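Local coordinates for protein phiAB6 tailspike (Unidentified phage, PDB 5JS4) that probably binds and fragments the exopolysaccharide of its host Acinetobacter baumannii, as a trimeric beta-helical tailspike, at residues 189-194 with 219-224; 264-269 with 275-280; 405-410 with 452-457; 413-418 with 426-431. All blocks are in the same frame, centred on the assembly; numbering follows the deposited sequence.

Contact 1: 189-194 with 219-224; sequences NARIML and VKVSSV
R191 lays its guanidinium over V221, and this is the tighter half of the contact. V221 CG1 sits over one face of the flat group. It comes to 3.6 Å from R191 NH1 and 4.0 Å from R191 CZ. The V221 CB carbon follows at 3.9 Å from R191 NH1. The arginine chain is extended from CG to NE (chi3 -177°), which carries the charged end across to the valine although its CB does not point there. The two side chains meet at a slant.

The other half is looser. L194 CD1 reaches K220 CE at 4.0 Å, the closest approach between those residues. The lysine leaves its backbone facing away from L194. Bends at chi3 (89°) and chi4 (-70°) fold its methylene chain back. L194 is buried, and it also packs on V200, P211 and N212. K220 is partly exposed, and its NZ forms a salt bridge with D198.

No hydrogen bond joins the segments directly. Strand 199-202 lies between strands 191-193 and 218-220 in a three-stranded antiparallel sheet, and R191 and V221 both pack on its I199. After K220 the chain makes a type I turn to S223, whose OG bonds to E230 of the third subunit.

The chemistry is apolar contact made by the stems and faces of charged side chains. The guanidinium packs on V221 through its face, while R191 NH2 donates to G197 O of the second subunit. The contact therefore adds packing to the sheet, while the arginine also serves the trimer interface.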
# COMPACT_ATOMS: atom_id res chain seq x y z
N ASN A 189 -46.05 9.81 -54.59
CA ASN A 189 -45.29 8.56 -54.76
C ASN A 189 -44.68 8.34 -56.15
O ASN A 189 -44.01 7.33 -56.37
CB ASN A 189 -46.11 7.33 -54.37
CG ASN A 189 -46.64 7.42 -52.95
OD1 ASN A 189 -45.92 7.84 -52.04
ND2 ASN A 189 -47.89 7.02 -52.75
N ALA A 190 -44.88 9.27 -57.08
CA ALA A 190 -44.24 9.17 -58.39
C ALA A 190 -42.73 9.27 -58.24
O ALA A 190 -42.23 10.04 -57.42
CB ALA A 190 -44.75 10.26 -59.32
N ARG A 191 -42.00 8.48 -59.03
CA ARG A 191 -40.54 8.52 -59.03
C ARG A 191 -39.99 8.97 -60.37
O ARG A 191 -40.45 8.53 -61.43
CB ARG A 191 -39.97 7.16 -58.64
CG ARG A 191 -40.46 6.72 -57.27
CD ARG A 191 -39.63 5.62 -56.65
NE ARG A 191 -40.24 5.22 -55.39
CZ ARG A 191 -39.63 4.54 -54.42
NH1 ARG A 191 -38.36 4.15 -54.54
NH2 ARG A 191 -40.30 4.24 -53.31
N ILE A 192 -39.03 9.89 -60.31
CA ILE A 192 -38.26 10.33 -61.47
C ILE A 192 -36.81 10.48 -61.04
O ILE A 192 -36.48 10.32 -59.86
CB ILE A 192 -38.77 11.66 -62.06
CG1 ILE A 192 -38.79 12.77 -61.01
CG2 ILE A 192 -40.16 11.47 -62.66
CD1 ILE A 192 -38.97 14.16 -61.59
N MET A 193 -35.94 10.79 -62.00
CA MET A 193 -34.53 11.01 -61.73
C MET A 193 -34.20 12.49 -61.75
O MET A 193 -34.65 13.22 -62.63
CB MET A 193 -33.66 10.31 -62.78
CG MET A 193 -33.56 8.80 -62.62
SD MET A 193 -35.08 7.94 -63.05
CE MET A 193 -34.48 6.25 -63.10
N LEU A 194 -33.40 12.91 -60.78
CA LEU A 194 -32.70 14.19 -60.85
C LEU A 194 -31.75 14.15 -62.03
O LEU A 194 -31.41 13.07 -62.53
CB LEU A 194 -31.91 14.44 -59.56
CG LEU A 194 -32.72 14.61 -58.28
CD1 LEU A 194 -31.82 14.57 -57.06
CD2 LEU A 194 -33.52 15.91 -58.32
N VAL A 219 -38.39 13.54 -51.92
CA VAL A 219 -37.33 12.95 -51.10
C VAL A 219 -36.42 12.09 -51.97
O VAL A 219 -36.88 11.48 -52.94
CB VAL A 219 -37.88 12.09 -49.94
CG1 VAL A 219 -38.61 12.96 -48.92
CG2 VAL A 219 -38.78 10.98 -50.44
N LYS A 220 -35.14 12.05 -51.63
CA LYS A 220 -34.18 11.17 -52.31
C LYS A 220 -34.31 9.76 -51.76
O LYS A 220 -34.15 9.55 -50.56
CB LYS A 220 -32.75 11.68 -52.12
CG LYS A 220 -32.45 12.99 -52.83
CD LYS A 220 -30.98 13.38 -52.72
CE LYS A 220 -30.13 12.80 -53.85
NZ LYS A 220 -29.95 11.32 -53.78
N VAL A 221 -34.58 8.80 -52.63
CA VAL A 221 -34.86 7.43 -52.19
C VAL A 221 -33.61 6.67 -51.73
O VAL A 221 -33.72 5.69 -50.99
CB VAL A 221 -35.61 6.60 -53.26
CG1 VAL A 221 -36.90 7.30 -53.66
CG2 VAL A 221 -34.73 6.33 -54.48
N SER A 222 -32.43 7.12 -52.16
CA SER A 222 -31.17 6.49 -51.74
C SER A 222 -30.63 7.07 -50.43
O SER A 222 -29.53 6.72 -50.01
CB SER A 222 -30.12 6.62 -52.85
OG SER A 222 -29.69 7.96 -53.00
N SER A 223 -31.39 7.95 -49.78
CA SER A 223 -30.98 8.51 -48.50
C SER A 223 -31.37 7.56 -47.36
O SER A 223 -32.41 6.91 -47.42
CB SER A 223 -31.61 9.87 -48.28
OG SER A 223 -31.09 10.81 -49.21
N VAL A 224 -30.54 7.51 -46.32
CA VAL A 224 -30.78 6.60 -45.20
C VAL A 224 -32.00 6.98 -44.36
O VAL A 224 -32.49 6.17 -43.57
CB VAL A 224 -29.54 6.44 -44.28
CG1 VAL A 224 -28.38 5.84 -45.06
CG2 VAL A 224 -29.15 7.76 -43.62

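Contact 2: 264-269 with 275-280; sequences QAYCDS and NLYLGA
Y266 holds its ring CG trans to the backbone N (chi1 -179°), and L276 does the same with its own CG. The tyrosine ring is thereby sent from the helix toward the strand, and the leucine chain is laid over one face of it. L276 CG stands 3.9 Å above the ring plane, offset toward the rim, in a CH-pi contact. The backbone is close too, with L276 CA 3.4 Å from Y266 CE1.

The phenol end makes the polar link. Y266 OH donates to N275 O at 2.6 Å. It meets the carbonyl in its plane, on a lone pair, with a C=O...donor angle of 144°. This carbonyl lies near the plane of the tyrosine ring, at its edge. The same hydroxyl lies in the plane of the Y277 ring, 3.4 Å from CD1. A weak bond also links Y266 OH with I244 O. The buried phenol is thus fixed at its tip and pressed on a face. Beside it, C267 SG packs on L276 CD1 at 3.7 Å, so the leucine is touched by two successive residues of the helix.

Helix 260-268 and strand 275-277 run closer to antiparallel than parallel, and their short axes approach to 9.2 Å. F249 meets the Y266 ring with planes steeply inclined, and F263 of the same helix also touches L276. L276 bonds through its backbone to G296 and V298, in the parallel strand 296-298. The helix therefore packs against an early strand of the beta-helix, consistent with the helical cap that many pectate lyase-like folds carry at their N-terminal end.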
# COMPACT_ATOMS: atom_id res chain seq x y z
N GLN A 264 -11.72 18.71 -36.61
CA GLN A 264 -12.32 19.95 -36.13
C GLN A 264 -13.82 20.01 -36.40
O GLN A 264 -14.59 20.46 -35.56
CB GLN A 264 -11.63 21.17 -36.74
CG GLN A 264 -11.94 22.46 -36.00
CD GLN A 264 -11.50 22.39 -34.55
OE1 GLN A 264 -10.31 22.27 -34.27
NE2 GLN A 264 -12.46 22.44 -33.62
N ALA A 265 -14.23 19.54 -37.58
CA ALA A 265 -15.65 19.48 -37.94
C ALA A 265 -16.42 18.61 -36.96
O ALA A 265 -17.53 18.95 -36.55
CB ALA A 265 -15.81 18.97 -39.36
N TYR A 266 -15.83 17.48 -36.58
CA TYR A 266 -16.42 16.60 -35.58
C TYR A 266 -16.68 17.36 -34.28
O TYR A 266 -17.77 17.29 -33.71
CB TYR A 266 -15.50 15.41 -35.31
CG TYR A 266 -16.05 14.44 -34.29
CD1 TYR A 266 -16.06 14.75 -32.93
CD2 TYR A 266 -16.58 13.21 -34.69
CE1 TYR A 266 -16.58 13.87 -32.00
CE2 TYR A 266 -17.09 12.32 -33.76
CZ TYR A 266 -17.08 12.66 -32.42
OH TYR A 266 -17.59 11.79 -31.50
N CYS A 267 -15.66 18.08 -33.81
CA CYS A 267 -15.75 18.80 -32.53
C CYS A 267 -16.68 20.00 -32.59
O CYS A 267 -17.21 20.42 -31.57
CB CYS A 267 -14.36 19.23 -32.07
SG CYS A 267 -13.26 17.83 -31.73
N ASP A 268 -16.88 20.55 -33.79
CA ASP A 268 -17.79 21.69 -33.99
C ASP A 268 -19.23 21.26 -34.26
O ASP A 268 -20.14 22.09 -34.25
CB ASP A 268 -17.30 22.55 -35.16
CG ASP A 268 -15.96 23.21 -34.90
OD1 ASP A 268 -15.47 23.18 -33.75
OD2 ASP A 268 -15.40 23.78 -35.85
N SER A 269 -19.44 19.97 -34.51
CA SER A 269 -20.76 19.45 -34.90
C SER A 269 -21.75 19.41 -33.75
O SER A 269 -21.39 19.10 -32.61
CB SER A 269 -20.62 18.04 -35.48
OG SER A 269 -21.89 17.46 -35.72
N ASN A 275 -17.25 12.70 -26.37
CA ASN A 275 -15.91 12.37 -26.83
C ASN A 275 -15.80 12.33 -28.35
O ASN A 275 -16.79 12.13 -29.05
CB ASN A 275 -15.49 11.00 -26.28
CG ASN A 275 -15.56 10.92 -24.77
OD1 ASN A 275 -16.00 9.91 -24.20
ND2 ASN A 275 -15.12 11.97 -24.10
N LEU A 276 -14.57 12.56 -28.83
CA LEU A 276 -14.21 12.30 -30.21
C LEU A 276 -13.78 10.84 -30.33
O LEU A 276 -13.02 10.34 -29.49
CB LEU A 276 -13.08 13.24 -30.66
CG LEU A 276 -12.60 13.09 -32.11
CD1 LEU A 276 -12.18 14.44 -32.70
CD2 LEU A 276 -11.45 12.10 -32.24
N TYR A 277 -14.27 10.17 -31.37
CA TYR A 277 -13.95 8.77 -31.64
C TYR A 277 -13.27 8.61 -32.99
O TYR A 277 -13.60 9.31 -33.95
CB TYR A 277 -15.22 7.91 -31.61
CG TYR A 277 -15.86 7.90 -30.24
CD1 TYR A 277 -16.79 8.86 -29.89
CD2 TYR A 277 -15.50 6.95 -29.29
CE1 TYR A 277 -17.37 8.87 -28.64
CE2 TYR A 277 -16.07 6.95 -28.03
CZ TYR A 277 -17.00 7.91 -27.71
OH TYR A 277 -17.57 7.93 -26.46
N LEU A 278 -12.33 7.68 -33.05
CA LEU A 278 -11.73 7.27 -34.32
C LEU A 278 -12.53 6.13 -34.92
O LEU A 278 -13.25 5.42 -34.22
CB LEU A 278 -10.29 6.84 -34.11
CG LEU A 278 -9.36 7.85 -33.44
CD1 LEU A 278 -7.96 7.26 -33.34
CD2 LEU A 278 -9.33 9.18 -34.19
N GLY A 279 -12.41 5.96 -36.24
CA GLY A 279 -12.99 4.82 -36.94
C GLY A 279 -12.25 3.53 -36.62
O GLY A 279 -11.23 3.55 -35.93
N ALA A 280 -12.76 2.41 -37.13
CA ALA A 280 -12.24 1.09 -36.77
C ALA A 280 -10.76 0.93 -37.09
O ALA A 280 -9.98 0.48 -36.26
CB ALA A 280 -13.05 0.00 -37.45

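Contact 3: 405-410 with 452-457; sequences PLNRVS and KARTVA
N407 and R454 reach toward each other from separate parts of the surface and cross at about a right angle. Their flat ends are turned almost perpendicular, with the amide and guanidinium planes 82° apart. The amide presents its oxygen. N407 OD1 lies 3.0 Å from R454 NH2, at the edge of the guanidinium and near its plane. The other amide branch stands back, with N407 ND2 4.1 Å from R454 NH2. The closest approach is thus between one atom of each residue, and no face is stacked on the other.

The chain shapes explain the meeting. In R454 the chain starts out extended and then bends at chi3 (69°), which swings the guanidinium toward the 405-410 loop. Its CB already faces that way. N407 differs: its CB bond does not aim at the arginine, but the amide end swings nearer. In the same loop, D404 takes the backbone N-H groups of R408 and V409 on its carboxylate oxygens.

The arginine has a stronger partner between the two segments. R454 NE forms a salt bridge with OD1 of D433, and T455 OG1 reaches the same oxygen weakly. R432, next to D433, packs on both N407 and R454. Strand 433-435 runs between 410-411 and 455-457 in a parallel sheet, so the side chains span an intervening coil of the solenoid.

Chemically, this is a small polar meeting at the protein surface. The salt bridge with D433 probably sets the guanidinium in place, and the neutral amide oxygen may add a favourable dipole at its positive edge.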
# COMPACT_ATOMS: atom_id res chain seq x y z
N PRO A 405 0.59 27.54 -13.55
CA PRO A 405 1.08 28.93 -13.59
C PRO A 405 0.53 29.85 -12.49
O PRO A 405 1.21 30.80 -12.10
CB PRO A 405 0.65 29.42 -14.98
CG PRO A 405 -0.46 28.52 -15.39
CD PRO A 405 -0.13 27.18 -14.78
N LEU A 406 -0.69 29.58 -12.02
CA LEU A 406 -1.31 30.39 -10.97
C LEU A 406 -1.06 29.86 -9.55
O LEU A 406 -1.61 30.40 -8.59
CB LEU A 406 -2.82 30.50 -11.22
CG LEU A 406 -3.27 31.04 -12.58
CD1 LEU A 406 -4.79 31.08 -12.64
CD2 LEU A 406 -2.68 32.41 -12.86
N ASN A 407 -0.24 28.82 -9.43
CA ASN A 407 0.11 28.25 -8.13
C ASN A 407 -1.13 27.86 -7.32
O ASN A 407 -1.25 28.21 -6.14
CB ASN A 407 1.00 29.23 -7.34
CG ASN A 407 1.68 28.58 -6.14
OD1 ASN A 407 2.14 27.44 -6.22
ND2 ASN A 407 1.74 29.30 -5.03
N ARG A 408 -2.05 27.15 -7.96
CA ARG A 408 -3.26 26.66 -7.30
C ARG A 408 -2.94 25.53 -6.31
O ARG A 408 -3.67 25.33 -5.34
CB ARG A 408 -4.27 26.15 -8.32
CG ARG A 408 -4.87 27.22 -9.22
CD ARG A 408 -5.88 26.61 -10.18
NE ARG A 408 -6.50 27.59 -11.06
CZ ARG A 408 -7.58 28.32 -10.78
NH1 ARG A 408 -8.21 28.19 -9.61
NH2 ARG A 408 -8.05 29.18 -11.68
N VAL A 409 -1.84 24.82 -6.58
CA VAL A 409 -1.41 23.62 -5.84
C VAL A 409 -2.19 22.40 -6.31
O VAL A 409 -3.41 22.34 -6.17
CB VAL A 409 -1.48 23.76 -4.30
CG1 VAL A 409 -0.92 22.52 -3.62
CG2 VAL A 409 -0.72 24.99 -3.83
N SER A 410 -1.47 21.44 -6.88
CA SER A 410 -2.05 20.19 -7.35
C SER A 410 -2.35 19.27 -6.18
O SER A 410 -1.56 19.16 -5.24
CB SER A 410 -1.09 19.49 -8.32
OG SER A 410 -1.04 20.16 -9.56
N LYS A 452 9.93 15.11 -11.07
CA LYS A 452 10.49 16.35 -10.54
C LYS A 452 9.36 17.28 -10.11
O LYS A 452 8.36 17.41 -10.82
CB LYS A 452 11.37 17.04 -11.59
CG LYS A 452 12.08 18.29 -11.10
CD LYS A 452 12.89 18.93 -12.22
CE LYS A 452 13.59 20.18 -11.73
NZ LYS A 452 14.45 20.78 -12.80
N ALA A 453 9.52 17.90 -8.95
CA ALA A 453 8.54 18.84 -8.42
C ALA A 453 9.23 19.84 -7.49
O ALA A 453 10.31 19.56 -6.98
CB ALA A 453 7.43 18.10 -7.68
N ARG A 454 8.59 20.98 -7.27
CA ARG A 454 9.07 21.95 -6.29
C ARG A 454 8.79 21.49 -4.87
O ARG A 454 9.64 21.59 -3.99
CB ARG A 454 8.44 23.32 -6.52
CG ARG A 454 9.05 24.43 -5.67
CD ARG A 454 8.49 25.79 -6.06
NE ARG A 454 7.09 25.93 -5.70
CZ ARG A 454 6.34 26.99 -5.99
NH1 ARG A 454 6.85 28.02 -6.65
NH2 ARG A 454 5.06 27.02 -5.60
N THR A 455 7.56 21.00 -4.66
CA THR A 455 7.10 20.53 -3.36
C THR A 455 6.35 19.22 -3.56
O THR A 455 5.53 19.11 -4.47
CB THR A 455 6.14 21.54 -2.70
OG1 THR A 455 6.82 22.78 -2.48
CG2 THR A 455 5.59 21.02 -1.37
N VAL A 456 6.65 18.25 -2.70
CA VAL A 456 5.93 16.99 -2.66
C VAL A 456 5.51 16.76 -1.21
O VAL A 456 6.35 16.47 -0.35
CB VAL A 456 6.80 15.83 -3.18
CG1 VAL A 456 6.08 14.49 -3.02
CG2 VAL A 456 7.16 16.06 -4.63
N ALA A 457 4.21 16.91 -0.95
CA ALA A 457 3.67 16.89 0.40
C ALA A 457 2.57 15.84 0.51
O ALA A 457 1.64 15.82 -0.29
CB ALA A 457 3.12 18.26 0.75

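Contact 4: 413-418 with 426-431; sequences GTFHNI and HAMIFD
F415 and M428 face each other from strands 413-416 and 428-430, with their CA atoms 10.3 Å apart and both CB atoms directed across the gap. The side chains meet across it. M428 CE sits over the centre of the F415 ring, 3.5 Å from its centroid and 14° off the normal. Every ring carbon lies within 4.1 Å of this methyl, and the nearest is F415 CE1 at 3.5 Å. A bend at chi3 (70°) turns the methyl onto the face. M428 SD stays higher above the same face, 4.6 Å from the centroid, so a CH-pi contact and a Met-aromatic contact share one ring.

F430 adds a lighter touch. Its CZ is 4.4 Å from F415 CE2, and that carbon lies at the edge of the F430 ring. From neighbouring coils, F439 meets the F415 ring with planes nearly parallel, and I400 touches both F415 and M428.

All three touching residues are buried, and no hydrogen bond crosses between the segments. The chain turns corners at N417 and A427, which separates the faces that these strands belong to. Inward apolar and aromatic side chains, packed within a coil and against the next, are typical of the right-handed parallel beta-helix of pectate lyase-like proteins.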
# COMPACT_ATOMS: atom_id res chain seq x y z
N GLY A 413 -4.25 13.55 -7.25
CA GLY A 413 -3.99 12.95 -8.56
C GLY A 413 -3.42 11.56 -8.37
O GLY A 413 -2.60 11.35 -7.48
N THR A 414 -3.85 10.62 -9.20
CA THR A 414 -3.34 9.25 -9.14
C THR A 414 -2.64 8.90 -10.45
O THR A 414 -3.12 9.23 -11.53
CB THR A 414 -4.45 8.22 -8.83
OG1 THR A 414 -5.39 8.18 -9.90
CG2 THR A 414 -5.16 8.58 -7.52
N PHE A 415 -1.49 8.24 -10.31
CA PHE A 415 -0.63 7.90 -11.43
C PHE A 415 -0.17 6.46 -11.26
O PHE A 415 0.73 6.19 -10.47
CB PHE A 415 0.55 8.87 -11.48
CG PHE A 415 0.13 10.29 -11.74
CD1 PHE A 415 -0.09 10.74 -13.03
CD2 PHE A 415 -0.09 11.16 -10.68
CE1 PHE A 415 -0.50 12.04 -13.27
CE2 PHE A 415 -0.50 12.46 -10.91
CZ PHE A 415 -0.71 12.90 -12.21
N HIS A 416 -0.82 5.55 -11.98
CA HIS A 416 -0.59 4.11 -11.81
C HIS A 416 -0.27 3.43 -13.12
O HIS A 416 -0.78 3.81 -14.17
CB HIS A 416 -1.84 3.43 -11.24
CG HIS A 416 -2.24 3.90 -9.87
ND1 HIS A 416 -3.51 3.72 -9.37
CD2 HIS A 416 -1.54 4.53 -8.90
CE1 HIS A 416 -3.57 4.22 -8.15
NE2 HIS A 416 -2.39 4.71 -7.84
N ASN A 417 0.54 2.38 -13.05
CA ASN A 417 0.79 1.51 -14.20
C ASN A 417 1.28 2.30 -15.41
O ASN A 417 0.71 2.20 -16.50
CB ASN A 417 -0.48 0.71 -14.59
CG ASN A 417 -1.06 -0.13 -13.45
OD1 ASN A 417 -2.22 -0.55 -13.52
ND2 ASN A 417 -0.27 -0.40 -12.43
N ILE A 418 2.32 3.10 -15.21
CA ILE A 418 2.89 3.91 -16.29
C ILE A 418 4.30 3.45 -16.60
O ILE A 418 5.14 3.33 -15.70
CB ILE A 418 2.93 5.41 -15.96
CG1 ILE A 418 1.58 5.90 -15.41
CG2 ILE A 418 3.32 6.20 -17.21
CD1 ILE A 418 1.62 7.31 -14.86
N HIS A 426 12.44 14.17 -18.46
CA HIS A 426 11.87 13.54 -17.27
C HIS A 426 10.64 12.71 -17.58
O HIS A 426 10.04 12.83 -18.65
CB HIS A 426 11.50 14.61 -16.24
CG HIS A 426 12.66 15.17 -15.49
ND1 HIS A 426 13.59 16.01 -16.08
CD2 HIS A 426 13.05 15.03 -14.20
CE1 HIS A 426 14.50 16.35 -15.18
NE2 HIS A 426 14.19 15.76 -14.04
N ALA A 427 10.26 11.86 -16.63
CA ALA A 427 8.97 11.18 -16.69
C ALA A 427 7.85 12.20 -16.44
O ALA A 427 6.94 12.34 -17.25
CB ALA A 427 8.91 10.06 -15.67
N MET A 428 7.95 12.89 -15.31
CA MET A 428 6.95 13.89 -14.91
C MET A 428 7.63 15.15 -14.38
O MET A 428 8.58 15.06 -13.60
CB MET A 428 6.03 13.33 -13.83
CG MET A 428 5.32 12.05 -14.22
SD MET A 428 4.18 11.48 -12.95
CE MET A 428 2.89 12.71 -13.03
N ILE A 429 7.13 16.31 -14.80
CA ILE A 429 7.61 17.59 -14.29
C ILE A 429 6.43 18.41 -13.77
O ILE A 429 5.52 18.75 -14.51
CB ILE A 429 8.33 18.41 -15.38
CG1 ILE A 429 9.56 17.65 -15.90
CG2 ILE A 429 8.76 19.77 -14.82
CD1 ILE A 429 10.21 18.29 -17.12
N PHE A 430 6.48 18.70 -12.47
CA PHE A 430 5.62 19.68 -11.84
C PHE A 430 6.48 20.90 -11.54
O PHE A 430 7.42 20.82 -10.76
CB PHE A 430 5.05 19.13 -10.52
CG PHE A 430 4.15 17.94 -10.69
CD1 PHE A 430 2.78 18.11 -10.88
CD2 PHE A 430 4.66 16.65 -10.64
CE1 PHE A 430 1.94 17.02 -11.02
CE2 PHE A 430 3.82 15.55 -10.78
CZ PHE A 430 2.46 15.74 -10.98
N ASP A 431 6.17 22.04 -12.16
CA ASP A 431 6.94 23.26 -11.89
C ASP A 431 6.74 23.74 -10.45
O ASP A 431 7.59 24.44 -9.90
CB ASP A 431 6.57 24.38 -12.86
CG ASP A 431 7.13 24.17 -14.26
OD1 ASP A 431 8.01 23.31 -14.45
OD2 ASP A 431 6.68 24.89 -15.17

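The contacts follow the long axis of the spike from its N-terminal end. Contact 1 lies apart, with its centre about 30 Å from that of contact 2 and about 63 Å from that of contact 3. Contact 2 stands at the start of the beta-helix, its centre about 28 Å from that of contact 4. Contacts 3 and 4 touch, with centres about 13 Å apart. Strands 451-453 and 426-430 are neighbours there: K452 O meets F430 N at 2.8 Å, a probable hydrogen bond. Contact 4 is nested inside the loop closed by contact 3. None of the contact residues lines a malonic acid pocket seen in the crystal, although Y394 of one pocket directly follows strand 381-393, which pairs with strand 413-421.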